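Local coordinates for protein 3-isopropylmalate dehydratase small subunit (Campylobacter jejuni, PDB 3Q3W) that catalyses, as the small subunit of isopropylmalate isomerase, the interconversion of 2-isopropylmalate and 3-isopropylmalate by way of 2-isopropylmaleate, at residues A[39-44]-A[88-93]; A[80-85]-A[110-115]; A[128-133]-A[160-165]; A[73-78]-A[144-149]. One frame throughout, in Å; residues are numbered along the deposited sequence.

Contact 1: residues A[39-44]-A[88-93]; sequences QGFGKH and REHAPW
The ring of Phe41 leans against His90 and Trp93, two residues of helix 90-98. His90 gives the tighter half of the meeting: its CD2 lies over one face of the phenyl ring, 3.5 Å from Phe41 CE1, with the imidazole edge directed at that face. The planes stand at 84° and the centroids are 4.8 Å apart, a T-shaped pair. Trp93 comes in beside Phe41 and points the same way, its CE3 3.6 Å from Phe41 CE2, but here the planes are inclined at 33°, an oblique fit with wider spacing between the rings. Phe41, His90 and Trp93 thus form an aromatic cluster that closes the loop between helices 24-27 and 47-50 against helix 90-98. Within it Trp93 CZ3 lies 3.7 Å above the centre of one face of the His90 ring. Histidine suits its place because it has both an aromatic edge and a polar end: NE2 is hydrogen-bonded to the carbonyl O of Leu34, which fixes how the imidazole is turned. Phe41 and His90 are buried, whereas Trp93 is partly exposed, so the looser, oblique side of the cluster is also the one nearer solvent.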
loop_
_atom_site.group_PDB
_atom_site.type_symbol
_atom_site.label_atom_id
_atom_site.label_comp_id
_atom_site.label_asym_id
_atom_site.label_seq_id
_atom_site.Cartn_x
_atom_site.Cartn_y
_atom_site.Cartn_z
ATOM N N GLN A 39 -14.357 14.146 2.277
ATOM C CA GLN A 39 -14.462 13.254 1.110
ATOM C C GLN A 39 -13.310 12.230 1.053
ATOM O O GLN A 39 -13.305 11.332 0.226
ATOM C CB GLN A 39 -14.528 14.129 -0.148
ATOM C CG GLN A 39 -13.946 15.562 0.108
ATOM C CD GLN A 39 -14.232 16.588 -0.979
ATOM O OE1 GLN A 39 -14.603 17.741 -0.679
ATOM N NE2 GLN A 39 -14.025 16.195 -2.240
ATOM N N GLY A 40 -12.336 12.350 1.936
ATOM C CA GLY A 40 -11.164 11.489 1.859
ATOM C C GLY A 40 -10.206 11.905 0.740
ATOM O O GLY A 40 -10.395 12.898 0.041
ATOM N N PHE A 41 -9.159 11.127 0.585
ATOM C CA PHE A 41 -8.049 11.554 -0.206
ATOM C C PHE A 41 -7.743 10.550 -1.303
ATOM O O PHE A 41 -6.738 10.660 -1.975
ATOM C CB PHE A 41 -6.843 11.787 0.703
ATOM C CG PHE A 41 -7.101 12.853 1.775
ATOM C CD1 PHE A 41 -6.924 14.176 1.485
ATOM C CD2 PHE A 41 -7.592 12.509 3.024
ATOM C CE1 PHE A 41 -7.203 15.180 2.434
ATOM C CE2 PHE A 41 -7.870 13.519 3.969
ATOM C CZ PHE A 41 -7.675 14.836 3.652
ATOM N N GLY A 42 -8.585 9.544 -1.473
ATOM C CA GLY A 42 -8.218 8.471 -2.391
ATOM C C GLY A 42 -8.060 8.931 -3.823
ATOM O O GLY A 42 -7.272 8.398 -4.570
ATOM N N LYS A 43 -8.865 9.886 -4.238
ATOM C CA LYS A 43 -8.781 10.391 -5.617
ATOM C C LYS A 43 -7.437 11.021 -5.954
ATOM O O LYS A 43 -7.051 11.086 -7.138
ATOM C CB LYS A 43 -9.924 11.359 -5.896
ATOM C CG LYS A 43 -10.007 11.885 -7.293
ATOM C CD LYS A 43 -11.265 12.821 -7.483
ATOM C CE LYS A 43 -11.401 13.241 -8.973
ATOM N NZ LYS A 43 -12.764 13.793 -9.313
ATOM N N HIS A 44 -6.720 11.477 -4.927
ATOM C CA HIS A 44 -5.435 12.133 -5.113
ATOM C C HIS A 44 -4.263 11.198 -4.978
ATOM O O HIS A 44 -3.146 11.587 -5.158
ATOM C CB HIS A 44 -5.321 13.225 -4.076
ATOM C CG HIS A 44 -6.517 14.091 -4.023
ATOM N ND1 HIS A 44 -7.121 14.585 -5.161
ATOM C CD2 HIS A 44 -7.253 14.529 -2.976
ATOM C CE1 HIS A 44 -8.164 15.315 -4.808
ATOM N NE2 HIS A 44 -8.272 15.285 -3.495
ATOM N N ARG A 88 3.962 12.724 6.915
ATOM C CA ARG A 88 2.830 13.176 6.120
ATOM C C ARG A 88 1.728 12.196 6.428
ATOM O O ARG A 88 1.628 11.121 5.815
ATOM C CB ARG A 88 3.153 13.178 4.619
ATOM C CG ARG A 88 2.104 13.906 3.827
ATOM C CD ARG A 88 2.505 14.221 2.453
ATOM N NE ARG A 88 3.539 15.257 2.365
ATOM C CZ ARG A 88 4.001 15.723 1.214
ATOM N NH1 ARG A 88 3.507 15.252 0.034
ATOM N NH2 ARG A 88 4.958 16.649 1.224
ATOM N N GLU A 89 0.898 12.540 7.394
ATOM C CA GLU A 89 -0.211 11.672 7.782
ATOM C C GLU A 89 -1.146 11.374 6.612
ATOM O O GLU A 89 -1.674 10.283 6.508
ATOM C CB GLU A 89 -0.995 12.258 8.953
ATOM C CG GLU A 89 -1.763 13.549 8.624
ATOM C CD GLU A 89 -1.854 14.517 9.820
ATOM O OE1 GLU A 89 -1.792 15.733 9.588
ATOM O OE2 GLU A 89 -1.964 14.049 10.977
ATOM N N HIS A 90 -1.309 12.339 5.713
ATOM C CA HIS A 90 -2.130 12.163 4.517
ATOM C C HIS A 90 -1.683 11.019 3.569
ATOM O O HIS A 90 -2.518 10.523 2.807
ATOM C CB HIS A 90 -2.172 13.448 3.700
ATOM C CG HIS A 90 -2.926 14.560 4.356
ATOM N ND1 HIS A 90 -2.381 15.325 5.356
ATOM C CD2 HIS A 90 -4.156 15.072 4.119
ATOM C CE1 HIS A 90 -3.252 16.239 5.733
ATOM N NE2 HIS A 90 -4.324 16.127 4.978
ATOM N N ALA A 91 -0.404 10.638 3.588
ATOM C CA ALA A 91 0.066 9.597 2.693
ATOM C C ALA A 91 -0.608 8.282 3.049
ATOM O O ALA A 91 -1.311 7.717 2.226
ATOM C CB ALA A 91 1.637 9.495 2.694
ATOM N N PRO A 92 -0.486 7.813 4.308
ATOM C CA PRO A 92 -1.357 6.652 4.667
ATOM C C PRO A 92 -2.862 6.861 4.447
ATOM O O PRO A 92 -3.547 5.971 3.960
ATOM C CB PRO A 92 -1.069 6.420 6.157
ATOM C CG PRO A 92 0.243 7.008 6.368
ATOM C CD PRO A 92 0.376 8.189 5.422
ATOM N N TRP A 93 -3.383 8.019 4.765
ATOM C CA TRP A 93 -4.793 8.292 4.493
ATOM C C TRP A 93 -5.212 8.115 3.011
ATOM O O TRP A 93 -6.256 7.542 2.728
ATOM C CB TRP A 93 -5.125 9.692 4.901
ATOM C CG TRP A 93 -4.933 9.998 6.362
ATOM C CD1 TRP A 93 -4.584 9.131 7.367
ATOM C CD2 TRP A 93 -5.120 11.270 6.976
ATOM N NE1 TRP A 93 -4.551 9.810 8.583
ATOM C CE2 TRP A 93 -4.883 11.113 8.361
ATOM C CE3 TRP A 93 -5.487 12.544 6.488
ATOM C CZ2 TRP A 93 -4.949 12.190 9.262
ATOM C CZ3 TRP A 93 -5.564 13.613 7.398
ATOM C CH2 TRP A 93 -5.313 13.413 8.761
#

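Contact 2: residues A[80-85]-A[110-115]; sequences ENFGSG and DIFKNN
Phe112 receives the loop 80-85 through two aromatic interactions. In the first, the edge of the Phe82 ring is directed at the Phe112 face in an offset edge-to-face pair, with Phe82 CE2 3.7 Å from Phe112 CZ and the planes at 63°. Both side chains have CG anti to the backbone N (chi1 -172° for Phe82, 168° for Phe112), which brings the two rings together. The second is a CH-pi contact: Gly83 CA sits over the Phe112 ring, 4.2 Å from its centroid. With no side chain, Gly83 lets its CA rest directly on the ring and takes up the positive phi of the turn. It occupies the third position of a type II turn from Asn81 to Ser84, a usual place for glycine.

Polar linkage is by water. One molecule donates to Gly83 O at 2.8 Å and to Gly85 O at 2.6 Å, and weakly accepts from Phe112 N, so it gathers backbone groups near the start of the helix. Beside it, on the exposed side, Ile111 CD1 makes a looser contact with Gly85 O at 4.0 Å.

Within this aconitase C-terminal domain family region, where the loop after strand 73-78 meets helix 110-118, Phe112 also packs on Ala91, Pro92 and Leu95 of helix 90-98, while both phenylalanines touch Ile103 of strand 102-105 and Ile27 of helix 24-27.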
loop_
_atom_site.group_PDB
_atom_site.type_symbol
_atom_site.label_atom_id
_atom_site.label_comp_id
_atom_site.label_asym_id
_atom_site.label_seq_id
_atom_site.Cartn_x
_atom_site.Cartn_y
_atom_site.Cartn_z
ATOM N N GLU A 80 12.170 -0.638 -2.690
ATOM C CA GLU A 80 12.662 -0.210 -1.390
ATOM C C GLU A 80 12.347 1.219 -1.044
ATOM O O GLU A 80 12.133 2.046 -1.912
ATOM C CB GLU A 80 14.181 -0.423 -1.255
ATOM C CG GLU A 80 15.052 0.098 -2.428
ATOM C CD GLU A 80 15.411 -1.005 -3.449
ATOM O OE1 GLU A 80 14.485 -1.663 -3.988
ATOM O OE2 GLU A 80 16.615 -1.207 -3.700
ATOM N N ASN A 81 12.379 1.477 0.267
ATOM C CA ASN A 81 12.216 2.797 0.843
ATOM C C ASN A 81 10.892 3.416 0.431
ATOM O O ASN A 81 10.804 4.601 0.105
ATOM C CB ASN A 81 13.426 3.706 0.532
ATOM C CG ASN A 81 13.459 4.968 1.382
ATOM O OD1 ASN A 81 13.018 4.970 2.537
ATOM N ND2 ASN A 81 13.951 6.057 0.808
ATOM N N PHE A 82 9.852 2.608 0.487
ATOM C CA PHE A 82 8.535 3.092 0.189
ATOM C C PHE A 82 8.087 4.061 1.272
ATOM O O PHE A 82 8.177 3.763 2.453
ATOM C CB PHE A 82 7.534 1.962 0.117
ATOM C CG PHE A 82 6.167 2.391 -0.376
ATOM C CD1 PHE A 82 5.817 2.264 -1.702
ATOM C CD2 PHE A 82 5.228 2.918 0.507
ATOM C CE1 PHE A 82 4.558 2.647 -2.142
ATOM C CE2 PHE A 82 3.982 3.301 0.072
ATOM C CZ PHE A 82 3.640 3.194 -1.248
ATOM N N GLY A 83 7.589 5.212 0.860
ATOM C CA GLY A 83 7.087 6.177 1.851
ATOM C C GLY A 83 8.123 7.158 2.311
ATOM O O GLY A 83 7.885 7.884 3.257
ATOM N N SER A 84 9.267 7.172 1.638
ATOM C CA SER A 84 10.330 8.156 1.882
ATOM C C SER A 84 9.806 9.583 2.061
ATOM O O SER A 84 9.009 10.078 1.261
ATOM C CB SER A 84 11.379 8.117 0.767
ATOM O OG SER A 84 12.403 9.064 1.004
ATOM N N GLY A 85 10.292 10.229 3.128
ATOM C CA GLY A 85 10.045 11.639 3.381
ATOM C C GLY A 85 9.746 11.936 4.833
ATOM O O GLY A 85 9.762 11.044 5.683
ATOM N N ASP A 110 10.960 4.798 7.839
ATOM C CA ASP A 110 10.547 4.597 9.227
ATOM C C ASP A 110 9.311 5.414 9.588
ATOM O O ASP A 110 8.383 4.900 10.220
ATOM C CB ASP A 110 11.683 4.969 10.194
ATOM C CG ASP A 110 12.940 4.116 10.004
ATOM O OD1 ASP A 110 12.868 3.025 9.385
ATOM O OD2 ASP A 110 14.016 4.555 10.478
ATOM N N ILE A 111 9.290 6.679 9.206
ATOM C CA ILE A 111 8.198 7.553 9.634
ATOM C C ILE A 111 6.866 7.083 9.011
ATOM O O ILE A 111 5.868 6.927 9.699
ATOM C CB ILE A 111 8.461 9.028 9.277
ATOM C CG1 ILE A 111 9.636 9.584 10.107
ATOM C CG2 ILE A 111 7.214 9.851 9.571
ATOM C CD1 ILE A 111 10.058 10.981 9.708
ATOM N N PHE A 112 6.879 6.801 7.717
ATOM C CA PHE A 112 5.678 6.365 7.036
ATOM C C PHE A 112 5.197 5.044 7.601
ATOM O O PHE A 112 3.975 4.837 7.792
ATOM C CB PHE A 112 5.946 6.234 5.525
ATOM C CG PHE A 112 4.865 5.539 4.794
ATOM C CD1 PHE A 112 3.772 6.244 4.341
ATOM C CD2 PHE A 112 4.901 4.140 4.608
ATOM C CE1 PHE A 112 2.764 5.622 3.648
ATOM C CE2 PHE A 112 3.876 3.490 3.935
ATOM C CZ PHE A 112 2.794 4.224 3.469
ATOM N N LYS A 113 6.142 4.132 7.874
ATOM C CA LYS A 113 5.748 2.833 8.399
ATOM C C LYS A 113 4.878 2.999 9.670
ATOM O O LYS A 113 3.818 2.363 9.787
ATOM C CB LYS A 113 6.959 1.906 8.705
ATOM C CG LYS A 113 6.462 0.496 9.075
ATOM C CD LYS A 113 7.447 -0.382 9.820
ATOM C CE LYS A 113 8.631 -0.721 9.006
ATOM N NZ LYS A 113 9.492 -1.535 9.899
ATOM N N ASN A 114 5.331 3.830 10.600
ATOM C CA ASN A 114 4.648 3.973 11.878
ATOM C C ASN A 114 3.286 4.632 11.689
ATOM O O ASN A 114 2.305 4.189 12.250
ATOM C CB ASN A 114 5.478 4.787 12.843
ATOM C CG ASN A 114 4.939 4.732 14.256
ATOM O OD1 ASN A 114 4.461 5.728 14.762
ATOM N ND2 ASN A 114 5.032 3.563 14.905
ATOM N N ASN A 115 3.231 5.643 10.827
ATOM C CA ASN A 115 1.957 6.269 10.492
ATOM C C ASN A 115 1.019 5.327 9.806
ATOM O O ASN A 115 -0.198 5.378 10.053
ATOM C CB ASN A 115 2.174 7.480 9.614
ATOM C CG ASN A 115 2.867 8.603 10.356
ATOM O OD1 ASN A 115 2.802 8.675 11.603
ATOM N ND2 ASN A 115 3.561 9.469 9.612
HETATM O O HOH W 1 8.425 8.764 5.851
#

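Contact 3: residues A[128-133]-A[160-165]; sequences KDEVLE and KIFSFD
Glu130 lays its aliphatic part along the edge of the Phe162 ring. Starting at the helix, Glu130 CB lies 3.6 Å from Phe162 CD1. The next atom, CG, comes slightly closer, 3.5 Å from the same CD1 and near the plane of the ring; with chi1 at -69° and the chain extended beyond CG, the side chain and the phenyl run past one another head to tail. The carboxyl carbon CD is still 3.6 Å from Phe162 CD1, and the carboxylate stands almost perpendicular to the ring, the planes being 89° apart. At the tip the two oxygens part company: OE1 turns back to accept a hydrogen bond from the backbone N of Ala127, just before the segment, whereas OE2 receives a weak bond from a water that also makes a weak bond to Ile161 O. Glutamate therefore suits a half-covered position, giving methylenes to the ring and a carboxylate to polar groups.

One turn further on, Glu133 reaches Lys160 from the opposite direction. The salt bridge between Glu133 OE2 and Lys160 NZ measures 3.1 Å, and its hydrogen bond is weak. Glu133 OE1 also comes 4.0 Å from Phe162 CE1, at the ring edge, where aromatic C-H groups carry slight positive charge and probably tolerate an oxygen well.

The arrangement is that of a helix packed on the face of a mixed beta sheet, as in an alpha/beta fold: helix 128-140 lies over strand 160-163, outermost in the sheet within this chain, the short segments at 145°.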
loop_
_atom_site.group_PDB
_atom_site.type_symbol
_atom_site.label_atom_id
_atom_site.label_comp_id
_atom_site.label_asym_id
_atom_site.label_seq_id
_atom_site.Cartn_x
_atom_site.Cartn_y
_atom_site.Cartn_z
ATOM N N LYS A 128 14.253 -8.590 -0.667
ATOM C CA LYS A 128 14.154 -8.031 -2.011
ATOM C C LYS A 128 13.964 -9.122 -3.059
ATOM O O LYS A 128 13.181 -8.953 -3.992
ATOM C CB LYS A 128 15.365 -7.129 -2.304
ATOM C CG LYS A 128 15.848 -7.120 -3.749
ATOM C CD LYS A 128 15.898 -5.734 -4.356
ATOM C CE LYS A 128 14.544 -5.339 -4.899
ATOM N NZ LYS A 128 14.592 -3.992 -5.541
ATOM N N ASP A 129 14.658 -10.246 -2.890
ATOM C CA ASP A 129 14.463 -11.395 -3.784
ATOM C C ASP A 129 13.013 -11.840 -3.800
ATOM O O ASP A 129 12.483 -12.186 -4.853
ATOM C CB ASP A 129 15.385 -12.582 -3.428
ATOM C CG ASP A 129 14.927 -13.373 -2.199
ATOM O OD1 ASP A 129 14.635 -14.584 -2.348
ATOM O OD2 ASP A 129 14.895 -12.801 -1.075
ATOM N N GLU A 130 12.359 -11.819 -2.648
ATOM C CA GLU A 130 10.984 -12.277 -2.564
ATOM C C GLU A 130 10.074 -11.235 -3.249
ATOM O O GLU A 130 9.170 -11.612 -3.983
ATOM C CB GLU A 130 10.559 -12.508 -1.112
ATOM C CG GLU A 130 11.234 -13.736 -0.348
ATOM C CD GLU A 130 10.880 -13.768 1.175
ATOM O OE1 GLU A 130 10.544 -12.693 1.723
ATOM O OE2 GLU A 130 10.933 -14.854 1.816
ATOM N N VAL A 131 10.344 -9.946 -3.043
ATOM C CA VAL A 131 9.592 -8.868 -3.718
ATOM C C VAL A 131 9.714 -8.992 -5.254
ATOM O O VAL A 131 8.739 -8.843 -5.971
ATOM C CB VAL A 131 10.061 -7.450 -3.277
ATOM C CG1 VAL A 131 9.304 -6.371 -4.044
ATOM C CG2 VAL A 131 9.902 -7.240 -1.757
ATOM N N LEU A 132 10.914 -9.321 -5.730
ATOM C CA LEU A 132 11.231 -9.319 -7.155
ATOM C C LEU A 132 10.482 -10.437 -7.847
ATOM O O LEU A 132 9.940 -10.284 -8.958
ATOM C CB LEU A 132 12.742 -9.496 -7.324
ATOM C CG LEU A 132 13.451 -8.406 -8.127
ATOM C CD1 LEU A 132 12.703 -7.090 -8.059
ATOM C CD2 LEU A 132 14.909 -8.272 -7.638
ATOM N N GLU A 133 10.457 -11.566 -7.149
ATOM C CA GLU A 133 9.724 -12.754 -7.546
ATOM C C GLU A 133 8.228 -12.502 -7.597
ATOM O O GLU A 133 7.578 -12.917 -8.532
ATOM C CB GLU A 133 10.054 -13.877 -6.556
ATOM C CG GLU A 133 9.226 -15.146 -6.608
ATOM C CD GLU A 133 9.805 -16.258 -5.712
ATOM O OE1 GLU A 133 10.584 -15.960 -4.795
ATOM O OE2 GLU A 133 9.485 -17.444 -5.914
ATOM N N LYS A 160 3.125 -20.279 -3.440
ATOM C CA LYS A 160 4.277 -19.775 -2.686
ATOM C C LYS A 160 3.904 -19.025 -1.417
ATOM O O LYS A 160 2.932 -18.301 -1.396
ATOM C CB LYS A 160 5.100 -18.831 -3.533
ATOM C CG LYS A 160 5.500 -19.396 -4.845
ATOM C CD LYS A 160 6.274 -18.368 -5.639
ATOM C CE LYS A 160 6.855 -19.011 -6.891
ATOM N NZ LYS A 160 7.102 -17.954 -7.900
ATOM N N ILE A 161 4.707 -19.197 -0.366
ATOM C CA ILE A 161 4.420 -18.639 0.959
ATOM C C ILE A 161 5.620 -17.854 1.416
ATOM O O ILE A 161 6.736 -18.331 1.344
ATOM C CB ILE A 161 4.115 -19.730 2.008
ATOM C CG1 ILE A 161 2.994 -20.660 1.533
ATOM C CG2 ILE A 161 3.710 -19.099 3.306
ATOM C CD1 ILE A 161 2.714 -21.840 2.484
ATOM N N PHE A 162 5.388 -16.640 1.889
ATOM C CA PHE A 162 6.440 -15.809 2.403
ATOM C C PHE A 162 6.070 -15.499 3.830
ATOM O O PHE A 162 4.871 -15.384 4.148
ATOM C CB PHE A 162 6.516 -14.541 1.571
ATOM C CG PHE A 162 6.624 -14.799 0.100
ATOM C CD1 PHE A 162 7.867 -14.782 -0.527
ATOM C CD2 PHE A 162 5.489 -15.108 -0.659
ATOM C CE1 PHE A 162 7.975 -15.023 -1.902
ATOM C CE2 PHE A 162 5.577 -15.361 -2.023
ATOM C CZ PHE A 162 6.823 -15.319 -2.652
ATOM N N SER A 163 7.069 -15.381 4.704
ATOM C CA SER A 163 6.838 -14.981 6.101
ATOM C C SER A 163 7.336 -13.569 6.325
ATOM O O SER A 163 8.258 -13.131 5.656
ATOM C CB SER A 163 7.550 -15.946 7.058
ATOM O OG SER A 163 8.963 -15.890 6.916
ATOM N N PHE A 164 6.732 -12.864 7.289
ATOM C CA PHE A 164 7.163 -11.513 7.671
ATOM C C PHE A 164 7.078 -11.227 9.189
ATOM O O PHE A 164 6.378 -11.885 9.940
ATOM C CB PHE A 164 6.369 -10.454 6.874
ATOM C CG PHE A 164 4.886 -10.378 7.217
ATOM C CD1 PHE A 164 4.413 -9.428 8.111
ATOM C CD2 PHE A 164 3.970 -11.236 6.625
ATOM C CE1 PHE A 164 3.071 -9.373 8.444
ATOM C CE2 PHE A 164 2.611 -11.171 6.943
ATOM C CZ PHE A 164 2.167 -10.229 7.836
ATOM N N ASP A 165 7.795 -10.201 9.604
ATOM C CA ASP A 165 7.823 -9.762 10.992
ATOM C C ASP A 165 6.899 -8.585 11.234
ATOM O O ASP A 165 6.626 -7.825 10.329
ATOM C CB ASP A 165 9.244 -9.324 11.363
ATOM C CG ASP A 165 10.141 -10.485 11.647
ATOM O OD1 ASP A 165 9.651 -11.443 12.295
ATOM O OD2 ASP A 165 11.328 -10.440 11.237
HETATM O O HOH W 2 10.071 -17.796 0.547
#

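Contact 4: residues A[73-78]-A[144-149]; sequences SSILVS and KNIEIS
Strands 73-78 and 145-149 belong to one mixed sheet but are not neighbours in it, since strand 9-17 runs between them; their short axes are 8.4 Å apart at closest approach and turned by 84°, consistent with a strong twist of the sheet. Ile75, on the first strand, supplies the main bridge. Its CD1 approaches the CD1 of Ile148 tip to tip at 3.7 Å, and the same methyl lies 4.0 Å from Ile146 CB and 3.6 Å from Ile146 O. Chi1 at -63° puts Ile75 CG1 anti to the carbonyl carbon, and chi2 at 163° stretches CD1 outward to reach between the two isoleucines. Further along, Val77 CG2 makes a thinner contact with Ile146 CD1 at 4.4 Å.

Alternation along both strands sends Ile75 and Val77 from one, and Ile146 and Ile148 from the other, to the same side of the sheet, while Leu76 and Glu147 point away. Beta-branched residues fit such places, being well suited to extended backbone and filling the side of the sheet that faces helix 128-140 with compact methyl-bearing branches. Helix 128-140 covers Val77 with Val131, Ile134, Val135 and Leu138, and Val155 of strand 154-157 lies beside Ile146 and Ile148.

With all four touching residues buried and their meeting side chains wholly hydrocarbon, the contact is held by hydrophobic burial and close fit rather than by directional bonds.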
loop_
_atom_site.group_PDB
_atom_site.type_symbol
_atom_site.label_atom_id
_atom_site.label_comp_id
_atom_site.label_asym_id
_atom_site.label_seq_id
_atom_site.Cartn_x
_atom_site.Cartn_y
_atom_site.Cartn_z
ATOM N N SER A 73 -7.696 -2.666 -6.748
ATOM C CA SER A 73 -6.467 -3.080 -6.034
ATOM C C SER A 73 -6.607 -2.764 -4.558
ATOM O O SER A 73 -7.080 -1.664 -4.207
ATOM C CB SER A 73 -5.231 -2.378 -6.626
ATOM O OG SER A 73 -4.845 -2.968 -7.855
ATOM N N SER A 74 -6.228 -3.701 -3.685
ATOM C CA SER A 74 -6.181 -3.455 -2.247
ATOM C C SER A 74 -4.844 -3.823 -1.612
ATOM O O SER A 74 -4.631 -3.635 -0.381
ATOM C CB SER A 74 -7.352 -4.157 -1.521
ATOM O OG SER A 74 -7.294 -5.571 -1.656
ATOM N N ILE A 75 -3.934 -4.320 -2.443
ATOM C CA ILE A 75 -2.533 -4.580 -2.080
ATOM C C ILE A 75 -1.564 -4.008 -3.107
ATOM O O ILE A 75 -1.801 -4.130 -4.330
ATOM C CB ILE A 75 -2.278 -6.115 -2.013
ATOM C CG1 ILE A 75 -3.127 -6.723 -0.921
ATOM C CG2 ILE A 75 -0.823 -6.418 -1.742
ATOM C CD1 ILE A 75 -3.296 -8.269 -1.003
ATOM N N LEU A 76 -0.473 -3.412 -2.630
ATOM C CA LEU A 76 0.573 -2.868 -3.496
ATOM C C LEU A 76 1.848 -3.632 -3.273
ATOM O O LEU A 76 2.121 -4.063 -2.151
ATOM C CB LEU A 76 0.810 -1.381 -3.244
ATOM C CG LEU A 76 -0.352 -0.395 -3.494
ATOM C CD1 LEU A 76 0.099 1.057 -3.200
ATOM C CD2 LEU A 76 -0.940 -0.507 -4.890
ATOM N N VAL A 77 2.615 -3.836 -4.341
ATOM C CA VAL A 77 3.928 -4.412 -4.234
ATOM C C VAL A 77 4.897 -3.424 -4.862
ATOM O O VAL A 77 4.812 -3.129 -6.066
ATOM C CB VAL A 77 3.980 -5.749 -4.953
ATOM C CG1 VAL A 77 5.340 -6.445 -4.672
ATOM C CG2 VAL A 77 2.853 -6.593 -4.491
ATOM N N SER A 78 5.799 -2.889 -4.054
ATOM C CA SER A 78 6.763 -1.888 -4.503
ATOM C C SER A 78 8.196 -2.221 -4.113
ATOM O O SER A 78 8.480 -3.267 -3.558
ATOM C CB SER A 78 6.396 -0.536 -3.936
ATOM O OG SER A 78 6.880 0.509 -4.764
ATOM N N LYS A 144 -4.727 -11.812 -10.030
ATOM C CA LYS A 144 -3.882 -10.859 -9.364
ATOM C C LYS A 144 -3.966 -10.941 -7.838
ATOM O O LYS A 144 -3.300 -10.151 -7.119
ATOM C CB LYS A 144 -4.274 -9.438 -9.820
ATOM C CG LYS A 144 -4.189 -9.188 -11.324
ATOM C CD LYS A 144 -2.812 -9.526 -11.873
ATOM C CE LYS A 144 -2.583 -8.867 -13.229
ATOM N NZ LYS A 144 -1.402 -9.411 -13.951
ATOM N N ASN A 145 -4.804 -11.852 -7.340
ATOM C CA ASN A 145 -5.091 -11.923 -5.916
ATOM C C ASN A 145 -3.909 -12.445 -5.148
ATOM O O ASN A 145 -3.264 -13.412 -5.578
ATOM C CB ASN A 145 -6.295 -12.801 -5.676
ATOM C CG ASN A 145 -7.562 -12.119 -6.030
ATOM O OD1 ASN A 145 -7.942 -11.170 -5.360
ATOM N ND2 ASN A 145 -8.214 -12.551 -7.123
ATOM N N ILE A 146 -3.600 -11.756 -4.040
ATOM C CA ILE A 146 -2.678 -12.213 -3.035
ATOM C C ILE A 146 -3.466 -12.359 -1.735
ATOM O O ILE A 146 -4.416 -11.622 -1.488
ATOM C CB ILE A 146 -1.484 -11.264 -2.869
ATOM C CG1 ILE A 146 -0.604 -11.319 -4.136
ATOM C CG2 ILE A 146 -0.697 -11.634 -1.590
ATOM C CD1 ILE A 146 0.556 -10.335 -4.192
ATOM N N GLU A 147 -3.129 -13.356 -0.924
ATOM C CA GLU A 147 -3.752 -13.467 0.407
ATOM C C GLU A 147 -2.739 -13.227 1.517
ATOM O O GLU A 147 -1.604 -13.640 1.427
ATOM C CB GLU A 147 -4.456 -14.814 0.600
ATOM C CG GLU A 147 -5.386 -14.809 1.821
ATOM C CD GLU A 147 -6.358 -15.980 1.884
ATOM O OE1 GLU A 147 -6.582 -16.657 0.866
ATOM O OE2 GLU A 147 -6.914 -16.217 2.974
ATOM N N ILE A 148 -3.174 -12.528 2.574
ATOM C CA ILE A 148 -2.291 -12.177 3.690
ATOM C C ILE A 148 -2.986 -12.520 4.982
ATOM O O ILE A 148 -4.121 -12.114 5.173
ATOM C CB ILE A 148 -1.965 -10.698 3.731
ATOM C CG1 ILE A 148 -1.282 -10.251 2.442
ATOM C CG2 ILE A 148 -1.092 -10.395 4.984
ATOM C CD1 ILE A 148 -1.399 -8.735 2.120
ATOM N N SER A 149 -2.318 -13.293 5.842
ATOM C CA SER A 149 -2.793 -13.563 7.184
ATOM C C SER A 149 -1.885 -12.849 8.188
ATOM O O SER A 149 -0.693 -13.135 8.279
ATOM C CB SER A 149 -2.781 -15.078 7.460
ATOM O OG SER A 149 -3.175 -15.364 8.796
#

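Overall arrangement
Contacts 1 and 2 share a boundary, although their centres are 15 Å apart: Phe112 CE1 packs 3.9 Å from Pro92 CD, so helix 90-98 joins both. Contact 2 meets contact 3 through the salt bridge of Glu80 OE1 with Lys128 NZ, 2.8 Å. Contacts 3 and 4, centred 12 Å apart, reach the same sheet; Val131, pointing away from strand 160-163, sets its CG1 4.0 Å from Val77 CG1. Contact 1 lies across the chain's centre from contacts 3 and 4, its centre about 27 Å from that of contact 3. Segments 73-78 and 80-85 nearly follow one another, leading from the sheet of contact 4 into the loop of contact 2.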